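Long-range contacts in GTPase activator-like protein (Chaetomium thermophilum, PDB 6SSH), which forms the GAP domain of a TSC2-type protein and probably stimulates GTP hydrolysis by a small GTPase: residues Y9-Q14 against L21-G26; P28-F33 against I106-S111; I131-R136 against R154-Q159. One frame throughout, in Å; residues are numbered along the deposited sequence.

Contact 1: Y9-Q14 against L21-G26. With EDO (1,2-ethanediol), chain D; EDO (1,2-ethanediol), chain G.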
# COMPACT_ATOMS: atom_id res chain seq x y z
N TYR A 9 -3.66 -3.23 4.45
CA TYR A 9 -3.43 -3.76 5.79
C TYR A 9 -4.01 -5.14 5.94
O TYR A 9 -5.20 -5.35 5.65
CB TYR A 9 -4.09 -2.84 6.85
CG TYR A 9 -3.83 -3.32 8.25
CD1 TYR A 9 -2.61 -3.09 8.88
CD2 TYR A 9 -4.77 -4.06 8.96
CE1 TYR A 9 -2.36 -3.56 10.14
CE2 TYR A 9 -4.52 -4.53 10.24
CZ TYR A 9 -3.30 -4.30 10.85
OH TYR A 9 -3.09 -4.79 12.11
N ILE A 10 -3.17 -6.08 6.38
CA ILE A 10 -3.59 -7.45 6.68
C ILE A 10 -3.62 -7.67 8.18
O ILE A 10 -2.58 -7.50 8.84
CB ILE A 10 -2.71 -8.50 6.01
CG1 ILE A 10 -2.52 -8.20 4.52
CG2 ILE A 10 -3.29 -9.86 6.28
CD1 ILE A 10 -1.66 -9.21 3.79
N LYS A 11 -4.78 -8.00 8.73
CA LYS A 11 -4.97 -8.18 10.16
C LYS A 11 -4.54 -9.58 10.58
O LYS A 11 -4.55 -10.51 9.79
CB LYS A 11 -6.46 -7.92 10.51
CG LYS A 11 -6.80 -7.80 11.98
CD LYS A 11 -8.31 -7.38 12.18
CE LYS A 11 -9.26 -8.06 11.20
NZ LYS A 11 -10.65 -8.18 11.74
N GLU A 12 -4.26 -9.74 11.87
CA GLU A 12 -3.88 -11.02 12.43
C GLU A 12 -4.80 -12.16 11.99
O GLU A 12 -6.03 -12.03 12.09
CB GLU A 12 -3.92 -10.93 13.95
CG GLU A 12 -3.44 -12.21 14.65
CD GLU A 12 -3.13 -11.98 16.12
OE1 GLU A 12 -4.07 -11.71 16.88
OE2 GLU A 12 -1.94 -12.08 16.49
N GLY A 13 -4.23 -13.26 11.48
CA GLY A 13 -5.00 -14.41 11.10
C GLY A 13 -5.54 -14.44 9.68
O GLY A 13 -6.00 -15.46 9.23
N GLN A 14 -5.56 -13.30 8.98
CA GLN A 14 -6.17 -13.25 7.66
C GLN A 14 -5.29 -13.83 6.58
O GLN A 14 -4.04 -13.74 6.68
CB GLN A 14 -6.50 -11.80 7.27
CG GLN A 14 -7.55 -11.17 8.17
CD GLN A 14 -7.89 -9.75 7.77
OE1 GLN A 14 -7.09 -8.96 7.25
NE2 GLN A 14 -9.17 -9.44 7.95
N LEU A 21 -9.61 -7.04 2.29
CA LEU A 21 -10.10 -5.79 1.71
C LEU A 21 -11.18 -5.21 2.60
O LEU A 21 -11.34 -3.98 2.60
CB LEU A 21 -10.63 -6.05 0.30
CG LEU A 21 -9.58 -6.40 -0.77
CD1 LEU A 21 -10.28 -6.75 -2.09
CD2 LEU A 21 -8.57 -5.29 -0.98
N ALA A 22 -11.91 -6.01 3.32
CA ALA A 22 -12.98 -5.51 4.18
C ALA A 22 -12.45 -4.64 5.33
O ALA A 22 -13.22 -3.90 5.94
CB ALA A 22 -13.81 -6.64 4.71
N ASN A 23 -11.18 -4.75 5.70
CA ASN A 23 -10.67 -4.01 6.82
C ASN A 23 -10.85 -2.51 6.63
O ASN A 23 -10.66 -2.00 5.54
CB ASN A 23 -9.17 -4.29 7.05
CG ASN A 23 -8.88 -5.73 7.36
OD1 ASN A 23 -9.69 -6.44 7.93
ND2 ASN A 23 -7.68 -6.17 7.06
N THR A 24 -11.22 -1.83 7.74
CA THR A 24 -11.39 -0.39 7.71
C THR A 24 -10.50 0.37 8.68
O THR A 24 -10.65 1.56 8.87
CB THR A 24 -12.78 0.05 7.98
OG1 THR A 24 -13.13 -0.49 9.21
CG2 THR A 24 -13.74 -0.43 6.83
N MET A 25 -9.53 -0.33 9.24
CA MET A 25 -8.49 0.31 10.05
C MET A 25 -7.39 -0.70 10.23
O MET A 25 -7.54 -1.89 9.98
CB MET A 25 -9.09 0.73 11.36
CG MET A 25 -9.45 -0.40 12.17
SD MET A 25 -10.12 0.07 13.81
CE MET A 25 -9.05 1.45 14.25
N GLY A 26 -6.24 -0.20 10.64
CA GLY A 26 -5.08 -0.99 10.96
C GLY A 26 -4.58 -0.71 12.38
O GLY A 26 -5.27 -0.15 13.23
C1 EDO D . -1.12 -13.72 4.74
O1 EDO D . -1.84 -14.76 5.39
C2 EDO D . -1.77 -13.55 3.39
O2 EDO D . -0.78 -13.50 2.39
C1 EDO G . -9.14 -16.75 7.08
O1 EDO G . -8.45 -17.16 8.28
C2 EDO G . -10.39 -17.57 6.72
O2 EDO G . -11.55 -17.18 7.46
O HOH W 1 -11.55 -6.31 9.97

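Contact 2: P28-F33 against I106-S111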
# COMPACT_ATOMS: atom_id res chain seq x y z
N PRO A 28 -1.94 0.96 15.35
CA PRO A 28 -1.45 2.33 15.54
C PRO A 28 -0.17 2.59 14.75
O PRO A 28 -0.05 3.68 14.17
CB PRO A 28 -1.20 2.38 17.05
CG PRO A 28 -2.31 1.45 17.61
CD PRO A 28 -2.31 0.30 16.62
N ASP A 29 0.76 1.65 14.70
CA ASP A 29 1.99 1.89 13.93
C ASP A 29 1.70 2.01 12.44
O ASP A 29 2.31 2.84 11.74
CB ASP A 29 3.01 0.77 14.17
CG ASP A 29 3.69 0.84 15.51
OD1 ASP A 29 3.70 1.91 16.16
OD2 ASP A 29 4.21 -0.22 15.88
N TYR A 30 0.76 1.22 11.94
CA TYR A 30 0.34 1.34 10.55
C TYR A 30 -0.23 2.71 10.23
O TYR A 30 0.11 3.35 9.23
CB TYR A 30 -0.70 0.24 10.24
CG TYR A 30 -1.51 0.49 8.99
CD1 TYR A 30 -1.04 0.23 7.72
CD2 TYR A 30 -2.81 0.98 9.10
CE1 TYR A 30 -1.82 0.43 6.61
CE2 TYR A 30 -3.58 1.17 8.00
CZ TYR A 30 -3.12 0.90 6.76
OH TYR A 30 -3.89 1.10 5.63
N HIS A 31 -1.07 3.21 11.14
CA HIS A 31 -1.63 4.55 10.95
C HIS A 31 -0.58 5.65 11.01
O HIS A 31 -0.63 6.61 10.27
CB HIS A 31 -2.81 4.80 11.91
CG HIS A 31 -4.04 4.06 11.45
ND1 HIS A 31 -4.79 4.50 10.38
CD2 HIS A 31 -4.59 2.88 11.84
CE1 HIS A 31 -5.76 3.62 10.14
NE2 HIS A 31 -5.68 2.65 11.01
N ARG A 32 0.40 5.53 11.90
CA ARG A 32 1.47 6.54 11.95
C ARG A 32 2.30 6.44 10.67
O ARG A 32 2.74 7.45 10.14
CB ARG A 32 2.31 6.37 13.20
CG ARG A 32 1.63 6.94 14.43
CD ARG A 32 2.62 6.92 15.62
NE ARG A 32 2.72 5.57 16.16
CZ ARG A 32 1.91 5.06 17.10
NH1 ARG A 32 0.94 5.81 17.63
NH2 ARG A 32 2.04 3.80 17.49
N PHE A 33 2.47 5.25 10.14
CA PHE A 33 3.19 5.06 8.88
C PHE A 33 2.44 5.75 7.74
O PHE A 33 3.06 6.46 6.95
CB PHE A 33 3.32 3.56 8.60
CG PHE A 33 3.58 3.20 7.16
CD1 PHE A 33 4.84 3.39 6.62
CD2 PHE A 33 2.59 2.66 6.34
CE1 PHE A 33 5.08 3.09 5.32
CE2 PHE A 33 2.88 2.35 5.02
CZ PHE A 33 4.11 2.54 4.55
N ILE A 106 1.82 -1.76 -1.62
CA ILE A 106 2.44 -1.85 -0.30
C ILE A 106 1.55 -2.69 0.57
O ILE A 106 0.30 -2.42 0.63
CB ILE A 106 2.64 -0.46 0.30
CG1 ILE A 106 3.57 0.35 -0.60
CG2 ILE A 106 3.13 -0.54 1.75
CD1 ILE A 106 3.52 1.84 -0.34
N VAL A 107 2.06 -3.69 1.27
CA VAL A 107 1.31 -4.57 2.12
C VAL A 107 1.80 -4.48 3.54
O VAL A 107 3.02 -4.70 3.78
CB VAL A 107 1.45 -6.03 1.64
CG1 VAL A 107 0.70 -7.01 2.55
CG2 VAL A 107 0.92 -6.18 0.22
N TRP A 108 1.00 -4.09 4.49
CA TRP A 108 1.35 -4.09 5.91
C TRP A 108 0.86 -5.42 6.46
O TRP A 108 -0.33 -5.63 6.69
CB TRP A 108 0.75 -2.89 6.62
CG TRP A 108 1.26 -2.82 8.05
CD1 TRP A 108 0.99 -3.65 9.08
CD2 TRP A 108 2.21 -1.85 8.56
NE1 TRP A 108 1.69 -3.27 10.22
CE2 TRP A 108 2.42 -2.14 9.91
CE3 TRP A 108 2.84 -0.75 8.01
CZ2 TRP A 108 3.29 -1.38 10.72
CZ3 TRP A 108 3.69 0.02 8.80
CH2 TRP A 108 3.91 -0.32 10.14
N ASN A 109 1.78 -6.38 6.59
CA ASN A 109 1.43 -7.74 6.94
C ASN A 109 1.44 -7.96 8.45
O ASN A 109 2.47 -8.33 9.03
CB ASN A 109 2.36 -8.71 6.25
CG ASN A 109 2.00 -10.15 6.59
OD1 ASN A 109 0.88 -10.45 6.96
ND2 ASN A 109 3.00 -11.04 6.48
N ASP A 110 0.32 -7.73 9.10
CA ASP A 110 0.12 -8.08 10.49
C ASP A 110 -0.53 -9.45 10.64
O ASP A 110 -1.00 -9.78 11.73
CB ASP A 110 -0.71 -7.04 11.21
CG ASP A 110 0.11 -6.04 11.98
OD1 ASP A 110 1.36 -6.16 12.00
OD2 ASP A 110 -0.47 -5.08 12.52
N SER A 111 -0.52 -10.30 9.63
CA SER A 111 -1.25 -11.56 9.73
C SER A 111 -0.65 -12.58 10.68
O SER A 111 -1.35 -13.46 11.11
CB SER A 111 -1.34 -12.25 8.38
OG SER A 111 -0.11 -12.77 7.95

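Contact 3: I131-R136 against R154-Q159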
# COMPACT_ATOMS: atom_id res chain seq x y z
N ILE A 131 5.75 -5.15 4.37
CA ILE A 131 6.20 -4.62 5.67
C ILE A 131 5.72 -5.60 6.71
O ILE A 131 4.52 -5.82 6.83
CB ILE A 131 5.61 -3.25 5.97
CG1 ILE A 131 6.05 -2.24 4.93
CG2 ILE A 131 5.97 -2.80 7.40
CD1 ILE A 131 5.24 -0.94 4.88
N THR A 132 6.60 -6.19 7.50
CA THR A 132 6.21 -7.13 8.54
C THR A 132 6.84 -6.68 9.84
O THR A 132 8.08 -6.75 9.96
CB THR A 132 6.69 -8.54 8.21
OG1 THR A 132 6.26 -8.89 6.89
CG2 THR A 132 6.13 -9.55 9.15
N PRO A 133 6.07 -6.25 10.83
CA PRO A 133 6.65 -5.89 12.14
C PRO A 133 7.46 -7.04 12.73
O PRO A 133 7.16 -8.21 12.59
CB PRO A 133 5.45 -5.59 12.98
CG PRO A 133 4.43 -5.06 11.95
CD PRO A 133 4.62 -5.96 10.77
N THR A 134 8.56 -6.68 13.41
CA THR A 134 9.44 -7.63 14.08
C THR A 134 9.78 -7.10 15.45
O THR A 134 9.95 -5.89 15.61
CB THR A 134 10.67 -7.87 13.27
OG1 THR A 134 11.50 -8.81 13.96
CG2 THR A 134 11.47 -6.60 13.10
N PRO A 135 9.97 -8.01 16.42
CA PRO A 135 10.53 -7.60 17.71
C PRO A 135 12.04 -7.32 17.68
O PRO A 135 12.57 -6.74 18.63
CB PRO A 135 10.23 -8.82 18.61
CG PRO A 135 10.37 -9.97 17.63
CD PRO A 135 9.74 -9.47 16.35
N ARG A 136 12.70 -7.75 16.62
CA ARG A 136 14.15 -7.62 16.53
C ARG A 136 14.58 -6.14 16.55
O ARG A 136 13.93 -5.26 15.98
CB ARG A 136 14.58 -8.26 15.20
CG ARG A 136 16.02 -8.60 14.87
CD ARG A 136 16.04 -9.04 13.36
NE ARG A 136 14.74 -9.59 12.89
CZ ARG A 136 14.56 -10.22 11.74
NH1 ARG A 136 15.58 -10.40 10.90
NH2 ARG A 136 13.36 -10.69 11.44
N ARG A 154 12.01 0.87 17.31
CA ARG A 154 11.12 -0.20 16.89
C ARG A 154 11.23 -0.41 15.41
O ARG A 154 11.33 0.55 14.68
CB ARG A 154 9.71 0.12 17.35
CG ARG A 154 9.75 0.25 18.88
CD ARG A 154 8.41 0.07 19.51
NE ARG A 154 7.55 1.14 19.08
CZ ARG A 154 6.44 0.99 18.37
NH1 ARG A 154 5.97 -0.22 18.10
NH2 ARG A 154 5.76 2.06 18.04
N PHE A 155 11.16 -1.66 14.95
CA PHE A 155 11.57 -2.01 13.60
C PHE A 155 10.57 -2.88 12.89
O PHE A 155 9.73 -3.56 13.55
CB PHE A 155 12.94 -2.69 13.62
CG PHE A 155 14.03 -1.81 14.17
CD1 PHE A 155 14.22 -1.67 15.53
CD2 PHE A 155 14.86 -1.11 13.28
CE1 PHE A 155 15.19 -0.80 16.04
CE2 PHE A 155 15.84 -0.25 13.78
CZ PHE A 155 16.00 -0.10 15.15
N VAL A 156 10.67 -2.87 11.57
CA VAL A 156 9.93 -3.80 10.70
C VAL A 156 10.92 -4.42 9.72
O VAL A 156 12.03 -3.93 9.51
CB VAL A 156 8.81 -3.11 9.92
CG1 VAL A 156 7.82 -2.43 10.87
CG2 VAL A 156 9.37 -2.10 8.96
N MET A 157 10.53 -5.53 9.12
CA MET A 157 11.16 -6.10 7.97
C MET A 157 10.49 -5.63 6.73
O MET A 157 9.26 -5.56 6.69
CB MET A 157 11.13 -7.62 8.06
CG MET A 157 11.81 -8.17 9.32
SD MET A 157 13.50 -7.59 9.66
CE MET A 157 14.24 -8.11 8.14
N VAL A 158 11.26 -5.29 5.71
CA VAL A 158 10.73 -4.87 4.42
C VAL A 158 11.28 -5.79 3.36
O VAL A 158 12.51 -5.98 3.32
CB VAL A 158 11.10 -3.39 4.05
CG1 VAL A 158 10.50 -3.06 2.69
CG2 VAL A 158 10.61 -2.44 5.10
N GLN A 159 10.43 -6.41 2.57
CA GLN A 159 10.80 -7.35 1.52
C GLN A 159 10.05 -7.02 0.25
O GLN A 159 8.83 -6.72 0.27
CB GLN A 159 10.47 -8.76 1.95
CG GLN A 159 10.80 -9.86 0.94
CD GLN A 159 10.57 -11.29 1.50
OE1 GLN A 159 10.31 -11.48 2.69
NE2 GLN A 159 10.64 -12.28 0.62
O HOH W 2 8.27 -8.28 5.14
O HOH W 3 11.51 -3.99 16.67

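Contact 1: Y9-Q14 against L21-G26
N23 meets Q14 tip to tip, their side-chain amides nearly coplanar (7° between the planes). Two hydrogen bonds close this pair: N23 ND2 gives one to Q14 OE1 at 2.9 Å, and Q14 NE2 returns one to N23 OD1 at 3.0 Å, both acceptors being met in plane on a lone pair. An amide suits each place because it donates and accepts at once. The second N-H of N23 ND2 goes to the main-chain Y9 O (3.0 Å), from above that carbonyl plane. Q14 OE1 also takes a bond from K11 N at 2.9 Å, 52° out of its plane; with the two bonds to N23 this holds the Q14 amide in one orientation. A water accepts from K11 NZ and donates to N23 OD1.

Y9 and G26 supply the apolar half. CG of Y9 stands anti to the backbone N (chi1 -178°), and one ring face receives G26 CA over its centre, 3.5 Å from the centroid, in a CH-pi contact. A beta carbon on G26 would collide with Y9 CD1, so glycine allows this approach. The phenol OH is held by D110.

K11 to Q14 form a type II beta turn, with the characteristic glycine, G13, at its third position. Through N23 and G26 the loop after helix 17-21 is tied to this turn and to the end of strand 2-10 in the central sheet of the Rap/Ran-GAP domain.

Contact 2: P28-F33 against I106-S111
OD1 of D29, a residue whose CB rests 4.1 Å from CZ2 of W108, is gripped by two arginines. R32 NH2, one helical turn on, forms a salt bridge to it at 2.8 Å, and R154 forms a second; two positive partners would be expected to keep the carboxylate ionised. The contact beside it is aromatic and has no hydrogen bond between 28-33 and 106-111.

W108 carries it. CG stands anti to the backbone N (chi1 -173°), and the indole presents one face to the first turn of the helix. Y30 CA sits 3.8 Å from the centroid of the six-membered ring, almost on its normal, while the Y30 ring turns its edge to the five-membered ring in an offset edge-to-face pair, planes at 74°. Y30 CD1 also touches W108 CB at 3.8 Å. F33, a turn further on, lays CB against W108 CZ3 at 3.6 Å; its ring is inclined to the indole, and its CZ reaches I106 CG2 at 4.3 Å. The two-ring indole is broad enough to meet Y30 with its five-membered ring and F33 at CZ3. Its N-H makes a weak bond to D110 OD1. The Y30 hydroxyl is satisfied by T80.

Helix 28-33 runs roughly antiparallel to strand 106-109, the segment axes 10.5 Å apart. Around this aromatic cluster, L183 and V187 of helix 183-201 pack on F33, I131 and P133 of strand 127-134 touch the cluster, and Y9 of strand 2-10 meets Y30 and W108, which buries the contact between sheet and helices.

Contact 3: I131-R136 against R154-Q159
Main-chain hydrogen bonds join T132 to M157 in an antiparallel hydrogen-bonded pair: T132 N to M157 O and M157 N to T132 O, each 2.9 Å long and nearly straight. P133 follows in a non-hydrogen-bonded pair with V156, a place where proline costs this strand pair nothing. Beyond it the ladder frays. A weak bond from T134 N to F155 O (3.3 Å) remains, but T134 O and F155 O, both acceptors, come within 3.1 Å, and a water bridges the rest, donating to T134 O and R136 O and accepting from F155 N.

Apolar packing lies on the I131 and V156 side. I131 CG2 meets V156 CG2 at 3.8 Å, and V156 CG1 lies 3.9 Å from P133 CA. Branched chains fill this buried face, where V187 and L183 of helix 183-201 press on I131 and V156.

Polar and sulfur contacts occupy the other face. The side chains of R136 and M157 cross at about a right angle, and SD lies over one face of the guanidinium, 3.5 Å from CZ; chi2 of M157 (-52°) bends the chain to bring SD there. T134 OG1, anti to its backbone N (chi1 -180°), accepts from R136 N at 3.1 Å, closing an ST turn that leads the chain off the strand. R136 also touches a crystal neighbour, which may influence its pose.

This chemistry implies a two-faced pair of neighbouring antiparallel strands inside the sheet: hydrophobic toward the helix, and toward solvent a polarisable thioether against a cation.

How the contacts relate
The three contacts follow one another across the central mixed sheet, in which strands 2-10, 104-109 and 127-134 are neighbours and 155-162 comes next. Backbone pairing links them: I10 N lies 2.9 Å from W108 O, tying contact 1 to contact 2, and N109 N lies 2.8 Å from I131 O, tying contact 2 to contact 3. Shared side-chain bonds add to this, Y9 OH to D110 OD2 (2.7 Å) in the first case and D29 OD1 to R154 NH2 (2.8 Å) in the second. Contacts 1 and 3 do not touch; their centres are about 17 Å apart, their nearest atoms about 7 Å. Contact 2 is thus the middle link. No GTPase is bound in this structure.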